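Local coordinates for colicin-m immunity protein (Escherichia coli, PDB 4AEQ) that protects cells that carry the colicin M plasmid against colicin M, and forms a domain-swapped dimer, at the interface of chains A and B. Sequence-based numbering; all coordinates share one arbitrary frame. Chains: chain A/B, Colicin-m immunity protein.

Contact 1: the interface of chains A and B. Residues chain A 51-54, 69, 71, 86; chain B 17, 20-21, 24-25.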
loop_
_atom_site.group_PDB
_atom_site.type_symbol
_atom_site.label_atom_id
_atom_site.label_comp_id
_atom_site.label_asym_id
_atom_site.label_seq_id
_atom_site.Cartn_x
_atom_site.Cartn_y
_atom_site.Cartn_z
ATOM N N TRP A 51 -10.296 -7.570 16.292
ATOM C CA TRP A 51 -9.322 -6.587 16.738
ATOM C C TRP A 51 -8.545 -7.020 17.969
ATOM O O TRP A 51 -9.052 -7.753 18.817
ATOM C CB TRP A 51 -10.001 -5.239 16.980
ATOM C CG TRP A 51 -10.717 -4.734 15.776
ATOM C CD1 TRP A 51 -12.067 -4.709 15.574
ATOM C CD2 TRP A 51 -10.122 -4.197 14.586
ATOM N NE1 TRP A 51 -12.350 -4.180 14.338
ATOM C CE2 TRP A 51 -11.177 -3.861 13.713
ATOM C CE3 TRP A 51 -8.806 -3.971 14.179
ATOM C CZ2 TRP A 51 -10.949 -3.303 12.457
ATOM C CZ3 TRP A 51 -8.585 -3.416 12.933
ATOM C CH2 TRP A 51 -9.650 -3.089 12.086
ATOM N N GLU A 52 -7.293 -6.582 18.033
ATOM C CA GLU A 52 -6.455 -6.789 19.199
ATOM C C GLU A 52 -6.128 -5.416 19.777
ATOM O O GLU A 52 -6.217 -4.409 19.074
ATOM C CB GLU A 52 -5.192 -7.548 18.806
ATOM C CG GLU A 52 -5.505 -8.861 18.102
ATOM C CD GLU A 52 -4.273 -9.629 17.679
ATOM O OE1 GLU A 52 -3.148 -9.100 17.821
ATOM O OE2 GLU A 52 -4.437 -10.771 17.201
ATOM N N LYS A 53 -5.798 -5.362 21.062
ATOM C CA LYS A 53 -5.582 -4.075 21.715
ATOM C C LYS A 53 -4.498 -3.250 21.032
ATOM O O LYS A 53 -3.443 -3.765 20.668
ATOM C CB LYS A 53 -5.252 -4.250 23.199
ATOM C CG LYS A 53 -4.945 -2.933 23.899
ATOM C CD LYS A 53 -4.597 -3.137 25.363
ATOM C CE LYS A 53 -3.645 -4.306 25.544
ATOM N NZ LYS A 53 -2.785 -4.123 26.741
ATOM N N ILE A 54 -4.777 -1.965 20.854
ATOM C CA ILE A 54 -3.809 -1.037 20.294
ATOM C C ILE A 54 -2.927 -0.461 21.399
ATOM O O ILE A 54 -3.432 0.098 22.374
ATOM C CB ILE A 54 -4.512 0.119 19.562
ATOM C CG1 ILE A 54 -5.280 -0.407 18.345
ATOM C CG2 ILE A 54 -3.504 1.184 19.148
ATOM C CD1 ILE A 54 -6.106 0.648 17.635
ATOM N N VAL A 69 -2.002 -0.959 14.530
ATOM C CA VAL A 69 -3.282 -1.601 14.737
ATOM C C VAL A 69 -3.167 -3.071 14.367
ATOM O O VAL A 69 -3.168 -3.426 13.187
ATOM C CB VAL A 69 -4.331 -0.963 13.812
ATOM C CG1 VAL A 69 -5.708 -1.568 14.044
ATOM C CG2 VAL A 69 -4.350 0.554 14.000
ATOM N N PHE A 71 -4.607 -6.896 14.029
ATOM C CA PHE A 71 -5.909 -7.516 13.821
ATOM C C PHE A 71 -5.748 -8.910 13.240
ATOM O O PHE A 71 -4.684 -9.258 12.742
ATOM C CB PHE A 71 -6.813 -6.646 12.933
ATOM C CG PHE A 71 -6.288 -6.438 11.537
ATOM C CD1 PHE A 71 -5.399 -5.412 11.259
ATOM C CD2 PHE A 71 -6.708 -7.250 10.496
ATOM C CE1 PHE A 71 -4.925 -5.209 9.976
ATOM C CE2 PHE A 71 -6.235 -7.056 9.211
ATOM C CZ PHE A 71 -5.344 -6.035 8.949
ATOM N N TYR A 86 -0.480 2.414 10.567
ATOM C CA TYR A 86 -1.241 3.475 9.952
ATOM C C TYR A 86 -0.466 4.763 10.148
ATOM O O TYR A 86 -0.281 5.215 11.280
ATOM C CB TYR A 86 -2.601 3.537 10.656
ATOM C CG TYR A 86 -3.505 4.693 10.283
ATOM C CD1 TYR A 86 -3.405 5.324 9.051
ATOM C CD2 TYR A 86 -4.474 5.148 11.176
ATOM C CE1 TYR A 86 -4.241 6.378 8.724
ATOM C CE2 TYR A 86 -5.312 6.195 10.853
ATOM C CZ TYR A 86 -5.189 6.808 9.629
ATOM O OH TYR A 86 -6.022 7.856 9.308
ATOM N N ASP B 17 -8.765 5.256 18.645
ATOM C CA ASP B 17 -8.620 3.839 18.317
ATOM C C ASP B 17 -9.687 3.396 17.317
ATOM O O ASP B 17 -9.409 2.615 16.411
ATOM C CB ASP B 17 -8.705 2.979 19.582
ATOM C CG ASP B 17 -7.408 2.965 20.372
ATOM O OD1 ASP B 17 -6.473 3.716 20.010
ATOM O OD2 ASP B 17 -7.325 2.203 21.358
ATOM N N ALA B 20 -8.936 4.807 13.820
ATOM C CA ALA B 20 -7.799 4.067 13.286
ATOM C C ALA B 20 -8.235 2.690 12.794
ATOM O O ALA B 20 -7.857 2.265 11.705
ATOM C CB ALA B 20 -6.709 3.935 14.339
ATOM N N ARG B 21 -9.033 1.996 13.599
ATOM C CA ARG B 21 -9.517 0.673 13.221
ATOM C C ARG B 21 -10.381 0.744 11.971
ATOM O O ARG B 21 -10.279 -0.111 11.093
ATOM C CB ARG B 21 -10.293 0.024 14.369
ATOM C CG ARG B 21 -9.422 -0.347 15.562
ATOM C CD ARG B 21 -10.155 -1.261 16.529
ATOM N NE ARG B 21 -9.233 -1.915 17.456
ATOM C CZ ARG B 21 -9.141 -1.628 18.750
ATOM N NH1 ARG B 21 -9.923 -0.700 19.283
ATOM N NH2 ARG B 21 -8.272 -2.278 19.515
ATOM N N VAL B 24 -8.105 1.332 8.957
ATOM C CA VAL B 24 -7.315 0.143 8.648
ATOM C C VAL B 24 -8.177 -0.957 8.028
ATOM O O VAL B 24 -7.736 -1.662 7.124
ATOM C CB VAL B 24 -6.586 -0.382 9.887
ATOM C CG1 VAL B 24 -5.963 -1.745 9.610
ATOM C CG2 VAL B 24 -5.525 0.619 10.324
ATOM N N LYS B 25 -9.406 -1.102 8.515
ATOM C CA LYS B 25 -10.317 -2.100 7.965
ATOM C C LYS B 25 -10.706 -1.722 6.539
ATOM O O LYS B 25 -10.675 -2.563 5.632
ATOM C CB LYS B 25 -11.556 -2.254 8.846
ATOM C CG LYS B 25 -12.565 -3.276 8.326
ATOM C CD LYS B 25 -13.688 -3.511 9.329
ATOM C CE LYS B 25 -14.754 -4.436 8.764
ATOM N NZ LYS B 25 -15.780 -4.790 9.789
HETATM O O HOH W 1 -6.641 -3.312 16.746
HETATM O O HOH W 2 -7.222 -1.116 21.899
#

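Contact 2: the interface of chains A and B. Residues chain A 35, 38-39, 42, 45, 47, 49, 71, 73, 82, 95; chain B 24, 27-28, 31-32.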
loop_
_atom_site.group_PDB
_atom_site.type_symbol
_atom_site.label_atom_id
_atom_site.label_comp_id
_atom_site.label_asym_id
_atom_site.label_seq_id
_atom_site.Cartn_x
_atom_site.Cartn_y
_atom_site.Cartn_z
ATOM N N TRP A 35 -1.111 -10.069 -1.535
ATOM C CA TRP A 35 -2.561 -9.970 -1.408
ATOM C C TRP A 35 -3.280 -11.157 -2.046
ATOM O O TRP A 35 -4.225 -11.705 -1.456
ATOM C CB TRP A 35 -3.072 -8.628 -1.940
ATOM C CG TRP A 35 -2.584 -7.482 -1.111
ATOM C CD1 TRP A 35 -1.624 -6.575 -1.447
ATOM C CD2 TRP A 35 -3.021 -7.134 0.209
ATOM N NE1 TRP A 35 -1.442 -5.676 -0.423
ATOM C CE2 TRP A 35 -2.287 -5.999 0.605
ATOM C CE3 TRP A 35 -3.962 -7.671 1.090
ATOM C CZ2 TRP A 35 -2.467 -5.390 1.844
ATOM C CZ3 TRP A 35 -4.140 -7.065 2.320
ATOM C CH2 TRP A 35 -3.397 -5.936 2.686
ATOM N N ASP A 38 -2.877 -14.046 0.375
ATOM C CA ASP A 38 -3.781 -13.926 1.519
ATOM C C ASP A 38 -5.227 -14.280 1.169
ATOM O O ASP A 38 -5.917 -14.940 1.953
ATOM C CB ASP A 38 -3.690 -12.538 2.164
ATOM C CG ASP A 38 -2.521 -12.422 3.129
ATOM O OD1 ASP A 38 -1.737 -13.389 3.227
ATOM O OD2 ASP A 38 -2.382 -11.366 3.784
ATOM N N VAL A 39 -5.686 -13.855 -0.004
ATOM C CA VAL A 39 -7.052 -14.186 -0.405
ATOM C C VAL A 39 -7.222 -15.694 -0.584
ATOM O O VAL A 39 -8.169 -16.283 -0.058
ATOM C CB VAL A 39 -7.474 -13.458 -1.698
ATOM C CG1 VAL A 39 -8.806 -14.000 -2.200
ATOM C CG2 VAL A 39 -7.565 -11.964 -1.457
ATOM N N LEU A 42 -7.211 -17.364 2.991
ATOM C CA LEU A 42 -8.379 -17.158 3.835
ATOM C C LEU A 42 -9.601 -17.787 3.183
ATOM O O LEU A 42 -10.538 -18.193 3.864
ATOM C CB LEU A 42 -8.610 -15.666 4.084
ATOM C CG LEU A 42 -7.530 -14.946 4.894
ATOM C CD1 LEU A 42 -7.848 -13.465 5.008
ATOM C CD2 LEU A 42 -7.384 -15.570 6.275
ATOM N N GLU A 45 -12.340 -12.886 -0.245
ATOM C CA GLU A 45 -11.879 -11.509 -0.402
ATOM C C GLU A 45 -12.344 -10.647 0.763
ATOM O O GLU A 45 -11.808 -9.565 1.003
ATOM C CB GLU A 45 -12.408 -10.908 -1.707
ATOM C CG GLU A 45 -11.486 -11.070 -2.901
ATOM C CD GLU A 45 -11.992 -10.327 -4.122
ATOM O OE1 GLU A 45 -13.114 -9.777 -4.060
ATOM O OE2 GLU A 45 -11.270 -10.288 -5.140
ATOM N N PRO A 47 -12.781 -11.312 4.464
ATOM C CA PRO A 47 -12.677 -12.016 5.745
ATOM C C PRO A 47 -13.319 -11.217 6.867
ATOM O O PRO A 47 -13.496 -10.004 6.734
ATOM C CB PRO A 47 -11.166 -12.097 5.972
ATOM C CG PRO A 47 -10.603 -10.966 5.191
ATOM C CD PRO A 47 -11.469 -10.860 3.972
ATOM N N ILE A 49 -13.057 -9.444 10.410
ATOM C CA ILE A 49 -11.931 -8.823 11.097
ATOM C C ILE A 49 -12.148 -8.804 12.606
ATOM O O ILE A 49 -13.180 -8.339 13.090
ATOM C CB ILE A 49 -11.677 -7.380 10.613
ATOM C CG1 ILE A 49 -11.525 -7.321 9.090
ATOM C CG2 ILE A 49 -10.442 -6.806 11.289
ATOM C CD1 ILE A 49 -10.363 -8.139 8.564
ATOM N N PHE A 71 -4.607 -6.896 14.029
ATOM C CA PHE A 71 -5.909 -7.516 13.821
ATOM C C PHE A 71 -5.748 -8.910 13.240
ATOM O O PHE A 71 -4.684 -9.258 12.742
ATOM C CB PHE A 71 -6.813 -6.646 12.933
ATOM C CG PHE A 71 -6.288 -6.438 11.537
ATOM C CD1 PHE A 71 -5.399 -5.412 11.259
ATOM C CD2 PHE A 71 -6.708 -7.250 10.496
ATOM C CE1 PHE A 71 -4.925 -5.209 9.976
ATOM C CE2 PHE A 71 -6.235 -7.056 9.211
ATOM C CZ PHE A 71 -5.344 -6.035 8.949
ATOM N N ALA A 73 -7.625 -11.643 10.509
ATOM C CA ALA A 73 -8.611 -11.800 9.447
ATOM C C ALA A 73 -8.964 -13.279 9.331
ATOM O O ALA A 73 -8.074 -14.126 9.315
ATOM C CB ALA A 73 -8.063 -11.269 8.131
ATOM N N TYR A 82 -2.246 -9.793 11.362
ATOM C CA TYR A 82 -1.626 -8.642 10.714
ATOM C C TYR A 82 -1.315 -7.550 11.720
ATOM O O TYR A 82 -2.005 -7.420 12.740
ATOM C CB TYR A 82 -2.572 -8.020 9.691
ATOM C CG TYR A 82 -2.990 -8.899 8.547
ATOM C CD1 TYR A 82 -4.133 -9.681 8.633
ATOM C CD2 TYR A 82 -2.270 -8.913 7.360
ATOM C CE1 TYR A 82 -4.536 -10.469 7.576
ATOM C CE2 TYR A 82 -2.666 -9.703 6.298
ATOM C CZ TYR A 82 -3.801 -10.478 6.415
ATOM O OH TYR A 82 -4.214 -11.267 5.368
ATOM N N TYR A 95 1.331 -3.040 5.890
ATOM C CA TYR A 95 1.006 -4.223 6.673
ATOM C C TYR A 95 2.206 -5.121 6.924
ATOM O O TYR A 95 3.067 -5.288 6.062
ATOM C CB TYR A 95 -0.131 -5.005 6.006
ATOM C CG TYR A 95 -1.413 -4.208 5.909
ATOM C CD1 TYR A 95 -1.654 -3.374 4.829
ATOM C CD2 TYR A 95 -2.373 -4.278 6.908
ATOM C CE1 TYR A 95 -2.817 -2.634 4.738
ATOM C CE2 TYR A 95 -3.543 -3.541 6.828
ATOM C CZ TYR A 95 -3.758 -2.721 5.738
ATOM O OH TYR A 95 -4.912 -1.977 5.649
ATOM N N VAL B 24 -8.105 1.332 8.957
ATOM C CA VAL B 24 -7.315 0.143 8.648
ATOM C C VAL B 24 -8.177 -0.957 8.028
ATOM O O VAL B 24 -7.736 -1.662 7.124
ATOM C CB VAL B 24 -6.586 -0.382 9.887
ATOM C CG1 VAL B 24 -5.963 -1.745 9.610
ATOM C CG2 VAL B 24 -5.525 0.619 10.324
ATOM N N ASP B 27 -9.046 0.135 4.438
ATOM C CA ASP B 27 -7.855 -0.017 3.612
ATOM C C ASP B 27 -7.550 -1.481 3.300
ATOM O O ASP B 27 -7.280 -1.845 2.150
ATOM C CB ASP B 27 -6.666 0.636 4.314
ATOM C CG ASP B 27 -5.410 0.596 3.485
ATOM O OD1 ASP B 27 -5.220 1.507 2.655
ATOM O OD2 ASP B 27 -4.612 -0.342 3.667
ATOM N N TYR B 28 -7.589 -2.317 4.332
ATOM C CA TYR B 28 -7.292 -3.736 4.186
ATOM C C TYR B 28 -8.261 -4.415 3.226
ATOM O O TYR B 28 -7.842 -5.105 2.291
ATOM C CB TYR B 28 -7.327 -4.434 5.546
ATOM C CG TYR B 28 -7.195 -5.939 5.464
ATOM C CD1 TYR B 28 -5.951 -6.541 5.328
ATOM C CD2 TYR B 28 -8.317 -6.755 5.517
ATOM C CE1 TYR B 28 -5.832 -7.919 5.254
ATOM C CE2 TYR B 28 -8.206 -8.129 5.444
ATOM C CZ TYR B 28 -6.966 -8.707 5.315
ATOM O OH TYR B 28 -6.864 -10.076 5.242
ATOM N N ARG B 31 -7.828 -3.228 -0.369
ATOM C CA ARG B 31 -6.624 -3.811 -0.955
ATOM C C ARG B 31 -6.809 -5.269 -1.352
ATOM O O ARG B 31 -6.457 -5.670 -2.460
ATOM C CB ARG B 31 -5.442 -3.668 -0.003
ATOM C CG ARG B 31 -4.961 -2.244 0.157
ATOM C CD ARG B 31 -3.666 -2.196 0.937
ATOM N NE ARG B 31 -3.126 -0.843 1.022
ATOM C CZ ARG B 31 -1.974 -0.532 1.604
ATOM N NH1 ARG B 31 -1.232 -1.478 2.150
ATOM N NH2 ARG B 31 -1.564 0.724 1.630
ATOM N N MET B 32 -7.367 -6.059 -0.443
ATOM C CA MET B 32 -7.649 -7.458 -0.739
ATOM C C MET B 32 -8.427 -7.549 -2.045
ATOM O O MET B 32 -8.024 -8.261 -2.985
ATOM C CB MET B 32 -8.457 -8.094 0.392
ATOM C CG MET B 32 -7.662 -8.291 1.674
ATOM S SD MET B 32 -6.780 -9.866 1.699
ATOM C CE MET B 32 -8.147 -10.991 1.963
#

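Contact 3: the interface of chains A and B. Residues chain A 9-13, 15, 20, 23; chain B 56, 64-67, 86, 88-89.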
loop_
_atom_site.group_PDB
_atom_site.type_symbol
_atom_site.label_atom_id
_atom_site.label_comp_id
_atom_site.label_asym_id
_atom_site.label_seq_id
_atom_site.Cartn_x
_atom_site.Cartn_y
_atom_site.Cartn_z
ATOM N N GLY A 9 13.590 7.899 3.233
ATOM C CA GLY A 9 14.137 7.549 1.936
ATOM C C GLY A 9 14.706 8.749 1.208
ATOM O O GLY A 9 14.758 9.849 1.755
ATOM N N PRO A 10 15.143 8.543 -0.040
ATOM C CA PRO A 10 15.736 9.621 -0.833
ATOM C C PRO A 10 14.697 10.659 -1.231
ATOM O O PRO A 10 13.517 10.333 -1.355
ATOM C CB PRO A 10 16.230 8.890 -2.081
ATOM C CG PRO A 10 15.318 7.723 -2.212
ATOM C CD PRO A 10 15.030 7.290 -0.805
ATOM N N ALA A 11 15.133 11.898 -1.426
ATOM C CA ALA A 11 14.265 12.910 -2.008
ATOM C C ALA A 11 14.051 12.556 -3.477
ATOM O O ALA A 11 14.924 11.965 -4.110
ATOM C CB ALA A 11 14.886 14.290 -1.869
ATOM N N CYS A 12 12.889 12.903 -4.020
ATOM C CA CYS A 12 12.569 12.528 -5.395
ATOM C C CYS A 12 13.604 13.009 -6.412
ATOM O O CYS A 12 13.881 12.317 -7.393
ATOM C CB CYS A 12 11.164 12.998 -5.770
ATOM S SG CYS A 12 9.885 12.009 -4.982
ATOM N N TYR A 13 14.182 14.185 -6.179
ATOM C CA TYR A 13 15.157 14.729 -7.121
ATOM C C TYR A 13 16.459 13.927 -7.115
ATOM O O TYR A 13 17.292 14.072 -8.006
ATOM C CB TYR A 13 15.424 16.216 -6.861
ATOM C CG TYR A 13 16.207 16.524 -5.602
ATOM C CD1 TYR A 13 17.597 16.555 -5.611
ATOM C CD2 TYR A 13 15.553 16.813 -4.409
ATOM C CE1 TYR A 13 18.314 16.849 -4.463
ATOM C CE2 TYR A 13 16.263 17.108 -3.257
ATOM C CZ TYR A 13 17.642 17.125 -3.291
ATOM O OH TYR A 13 18.348 17.416 -2.147
ATOM N N VAL A 15 16.211 10.628 -7.050
ATOM C CA VAL A 15 15.774 9.348 -7.599
ATOM C C VAL A 15 15.667 9.407 -9.116
ATOM O O VAL A 15 14.870 10.168 -9.655
ATOM C CB VAL A 15 14.408 8.926 -7.021
ATOM C CG1 VAL A 15 13.916 7.644 -7.685
ATOM C CG2 VAL A 15 14.506 8.745 -5.517
ATOM N N ALA A 20 13.289 4.720 -9.751
ATOM C CA ALA A 20 11.858 4.814 -9.492
ATOM C C ALA A 20 11.120 3.623 -10.097
ATOM O O ALA A 20 10.271 3.017 -9.448
ATOM C CB ALA A 20 11.303 6.119 -10.045
ATOM N N PHE A 23 11.865 0.482 -8.072
ATOM C CA PHE A 23 11.120 0.494 -6.817
ATOM C C PHE A 23 9.651 0.148 -7.045
ATOM O O PHE A 23 9.061 -0.653 -6.310
ATOM C CB PHE A 23 11.233 1.855 -6.133
ATOM C CG PHE A 23 10.705 1.866 -4.727
ATOM C CD1 PHE A 23 9.342 1.931 -4.483
ATOM C CD2 PHE A 23 11.568 1.797 -3.648
ATOM C CE1 PHE A 23 8.854 1.933 -3.193
ATOM C CE2 PHE A 23 11.085 1.802 -2.355
ATOM C CZ PHE A 23 9.726 1.869 -2.127
ATOM N N ARG B 56 8.226 14.368 -15.081
ATOM C CA ARG B 56 8.619 15.015 -13.842
ATOM C C ARG B 56 9.056 16.436 -14.144
ATOM O O ARG B 56 9.540 16.721 -15.241
ATOM C CB ARG B 56 9.729 14.228 -13.145
ATOM C CG ARG B 56 10.905 13.883 -14.037
ATOM C CD ARG B 56 11.743 12.771 -13.422
ATOM N NE ARG B 56 12.254 13.137 -12.105
ATOM C CZ ARG B 56 12.950 12.319 -11.319
ATOM N NH1 ARG B 56 13.224 11.082 -11.715
ATOM N NH2 ARG B 56 13.378 12.737 -10.138
ATOM N N GLU B 64 9.579 18.381 -5.510
ATOM C CA GLU B 64 8.834 17.167 -5.835
ATOM C C GLU B 64 8.758 16.275 -4.614
ATOM O O GLU B 64 9.789 15.854 -4.091
ATOM C CB GLU B 64 9.569 16.355 -6.903
ATOM C CG GLU B 64 9.622 16.934 -8.299
ATOM C CD GLU B 64 10.497 16.091 -9.212
ATOM O OE1 GLU B 64 11.544 15.595 -8.739
ATOM O OE2 GLU B 64 10.132 15.905 -10.392
ATOM N N LYS B 65 7.549 15.986 -4.148
ATOM C CA LYS B 65 7.375 14.965 -3.120
ATOM C C LYS B 65 7.007 13.585 -3.673
ATOM O O LYS B 65 7.056 12.584 -2.955
ATOM C CB LYS B 65 6.347 15.431 -2.091
ATOM C CG LYS B 65 6.763 16.697 -1.347
ATOM C CD LYS B 65 8.039 16.466 -0.549
ATOM C CE LYS B 65 8.478 17.715 0.208
ATOM N NZ LYS B 65 9.376 18.586 -0.603
ATOM N N THR B 66 6.669 13.530 -4.956
ATOM C CA THR B 66 6.148 12.301 -5.544
ATOM C C THR B 66 6.559 12.156 -7.002
ATOM O O THR B 66 6.586 13.134 -7.751
ATOM C CB THR B 66 4.604 12.255 -5.460
ATOM O OG1 THR B 66 4.195 12.242 -4.087
ATOM C CG2 THR B 66 4.065 11.014 -6.150
ATOM N N LEU B 67 6.880 10.930 -7.398
ATOM C CA LEU B 67 7.133 10.631 -8.798
ATOM C C LEU B 67 6.001 9.774 -9.327
ATOM O O LEU B 67 5.664 8.752 -8.736
ATOM C CB LEU B 67 8.454 9.882 -8.969
ATOM C CG LEU B 67 9.744 10.658 -8.706
ATOM C CD1 LEU B 67 10.950 9.779 -9.024
ATOM C CD2 LEU B 67 9.768 11.935 -9.533
ATOM N N TYR B 86 4.887 7.230 -6.448
ATOM C CA TYR B 86 5.944 6.816 -5.557
ATOM C C TYR B 86 6.303 8.009 -4.693
ATOM O O TYR B 86 6.787 9.024 -5.198
ATOM C CB TYR B 86 7.134 6.383 -6.419
ATOM C CG TYR B 86 8.421 6.065 -5.688
ATOM C CD1 TYR B 86 8.420 5.650 -4.363
ATOM C CD2 TYR B 86 9.648 6.176 -6.339
ATOM C CE1 TYR B 86 9.605 5.362 -3.710
ATOM C CE2 TYR B 86 10.833 5.885 -5.693
ATOM C CZ TYR B 86 10.806 5.482 -4.379
ATOM O OH TYR B 86 11.986 5.197 -3.732
ATOM N N CYS B 88 8.849 9.275 -2.492
ATOM C CA CYS B 88 10.228 8.813 -2.428
ATOM C C CYS B 88 10.753 8.761 -0.998
ATOM O O CYS B 88 11.309 7.751 -0.567
ATOM C CB CYS B 88 11.114 9.705 -3.304
ATOM S SG CYS B 88 10.427 10.019 -4.966
ATOM N N GLU B 89 10.564 9.851 -0.266
ATOM C CA GLU B 89 11.062 9.952 1.101
ATOM C C GLU B 89 10.370 8.975 2.047
ATOM O O GLU B 89 11.004 8.419 2.942
ATOM C CB GLU B 89 10.922 11.386 1.618
ATOM C CG GLU B 89 11.950 12.345 1.037
ATOM C CD GLU B 89 11.556 13.801 1.200
ATOM O OE1 GLU B 89 10.364 14.074 1.461
ATOM O OE2 GLU B 89 12.441 14.674 1.063
HETATM O O HOH W 3 11.077 14.270 -2.239
HETATM O O HOH W 4 12.520 16.296 -4.685
#

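Contact 1: the interface of chains A and B
The backbone of helix 17-42 of chain B runs in regular helical geometry past extended residues of chain A, which come from strands 48-51, 66-74 and 79-87 and from the loop at 52-54. B:Arg21 carries the contact. Its CG is anti to the carbonyl carbon (chi1 -68°), and the chain is extended from CG to NE. It slides past A:Trp51 in the opposite direction, over one indole face. B:Arg21 CB lies 3.8 Å from the centroid of the six-membered ring of A:Trp51, and its CD lies over the five-membered ring. The guanidinium plane is turned 58° from the indole. At its tip, B:Arg21 NH2 donates to the backbone oxygen A:Glu52 O, of a poorly ordered residue, at 3.0 Å. The carbonyl oxygen lies in the guanidinium plane, but the donor sits above the carbonyl plane. Water 1 joins B:Arg21 NE to the same oxygen. Water 2 lies 2.9 Å from B:Arg21 NH2 and also meets A:Ile54 N, which probably helps to fix the guanidinium. A:Ile54 CD1 covers one guanidinium face over its centre. A:Ile54 CD1 also meets B:Asp17 CG, tip to tip, at 3.8 Å. B:Lys25 CB touches the indole at its edge. Three residues on from B:Arg21, B:Val24 splits its branches: CG2 meets A:Val69 CG2 at 3.9 Å, and CG1 meets A:Phe71 CE1 at 3.6 Å. The site holds the swapped helix of one subunit against the strands of the other.

Contact 2: the interface of chains A and B
B:Tyr28, B:Met32 and A:Trp35 bury the most surface where helix 17-42 of chain B packs against chain A in the domain-swapped dimer. B:Tyr28 CG is anti to the backbone N (chi1 173°), which sends the ring in among aromatic groups. A:Phe71 points its CE2 edge at the centre of one ring face, planes 74° apart. B:Met32 CG covers the opposite face from the same helix. The CE1 edge of B:Tyr28 points onto the face of A:Tyr82, 3.5 Å from its CZ. A:Pro47 CG and A:Ile49 CD1 meet the other edge at CE2. B:Tyr28 OH makes a weak hydrogen bond to A:Tyr82 OH at 2.9 Å. A:Tyr82 OH donates in turn to A:Asp38 OD2, from above the carboxylate plane. A:Trp35 brings its rim to the edge of B:Tyr28, CZ3 to CE1 at 3.5 Å, while CB of the poorly ordered B:Arg31 lies over an indole face. B:Met32 is bent at chi2 and chi3. B:Met32 SD sits in the indole plane, 3.6 Å from A:Trp35 CE3, and B:Met32 CE reaches A:Val39 CG2 at 3.6 Å. From strand 92-96, A:Tyr95 OH donates to B:Asp27 OD2 at 2.6 Å, on the anti lone pair of the carboxylate oxygen.

Contact 3: the interface of chains A and B
In this dimer of a YebF/Cmi-family protein, a disulfide crosses between subunits. A:Cys12 SG, in the N-terminal segment, is bonded to B:Cys88 SG at 2.1 Å. Both sulfurs are anti to their own carbonyl carbons (chi1 -73° and -47°). A:Cys12 buries the most surface. Its CB packs on CB of the poorly ordered B:Glu64. A:Cys12 SG lies 4.0 Å from B:Leu67 CG. Its backbone is held as well: water 3 links A:Cys12 N to the backbone oxygen B:Glu64 O, and water 4 links A:Tyr13 N to the same oxygen. B:Arg56, bent at chi3, binds the segment end-on. B:Arg56 NH1 and NH2 both donate to A:Val15 O, NH1 at 2.8 Å, with the oxygen in the guanidinium plane. B:Arg56 NH2 also donates to A:Cys12 O at 2.8 Å, from above that carbonyl plane. B:Leu67 CD2 covers one guanidinium face. Beside the disulfide, B:Tyr86 stacks on A:Phe23, with planes 16° apart and centroids 4.3 Å apart. B:Tyr86 CE1 lies over the centre of the phenyl ring. The opposite tyrosine face is covered by B:Cys88 CA. Toward the chain start, A:Gly9 N donates to B:Glu89 O, backbone oxygen of a poorly ordered residue, at 2.7 Å, in the carbonyl plane and on a lone pair.

Contact 1 and contact 2 adjoin, with their C-alpha centres about 12 Å apart. They share A:Phe71 and B:Val24 and together follow helix 17-42 of chain B across chain A. The C-alpha centre of contact 3 lies about 29 Å from that of contact 1 and 28 Å from that of contact 2, with roles exchanged: chain A gives the helix start, chain B the strands. B:Ala20 and A:Tyr86 of contact 1 recur as A:Ala20 and B:Tyr86 in contact 3. The exchange is reciprocal by two-fold symmetry, and disulfides tie the dimer covalently. The chain is the C-terminal part of a longer protein; protection belongs to the whole.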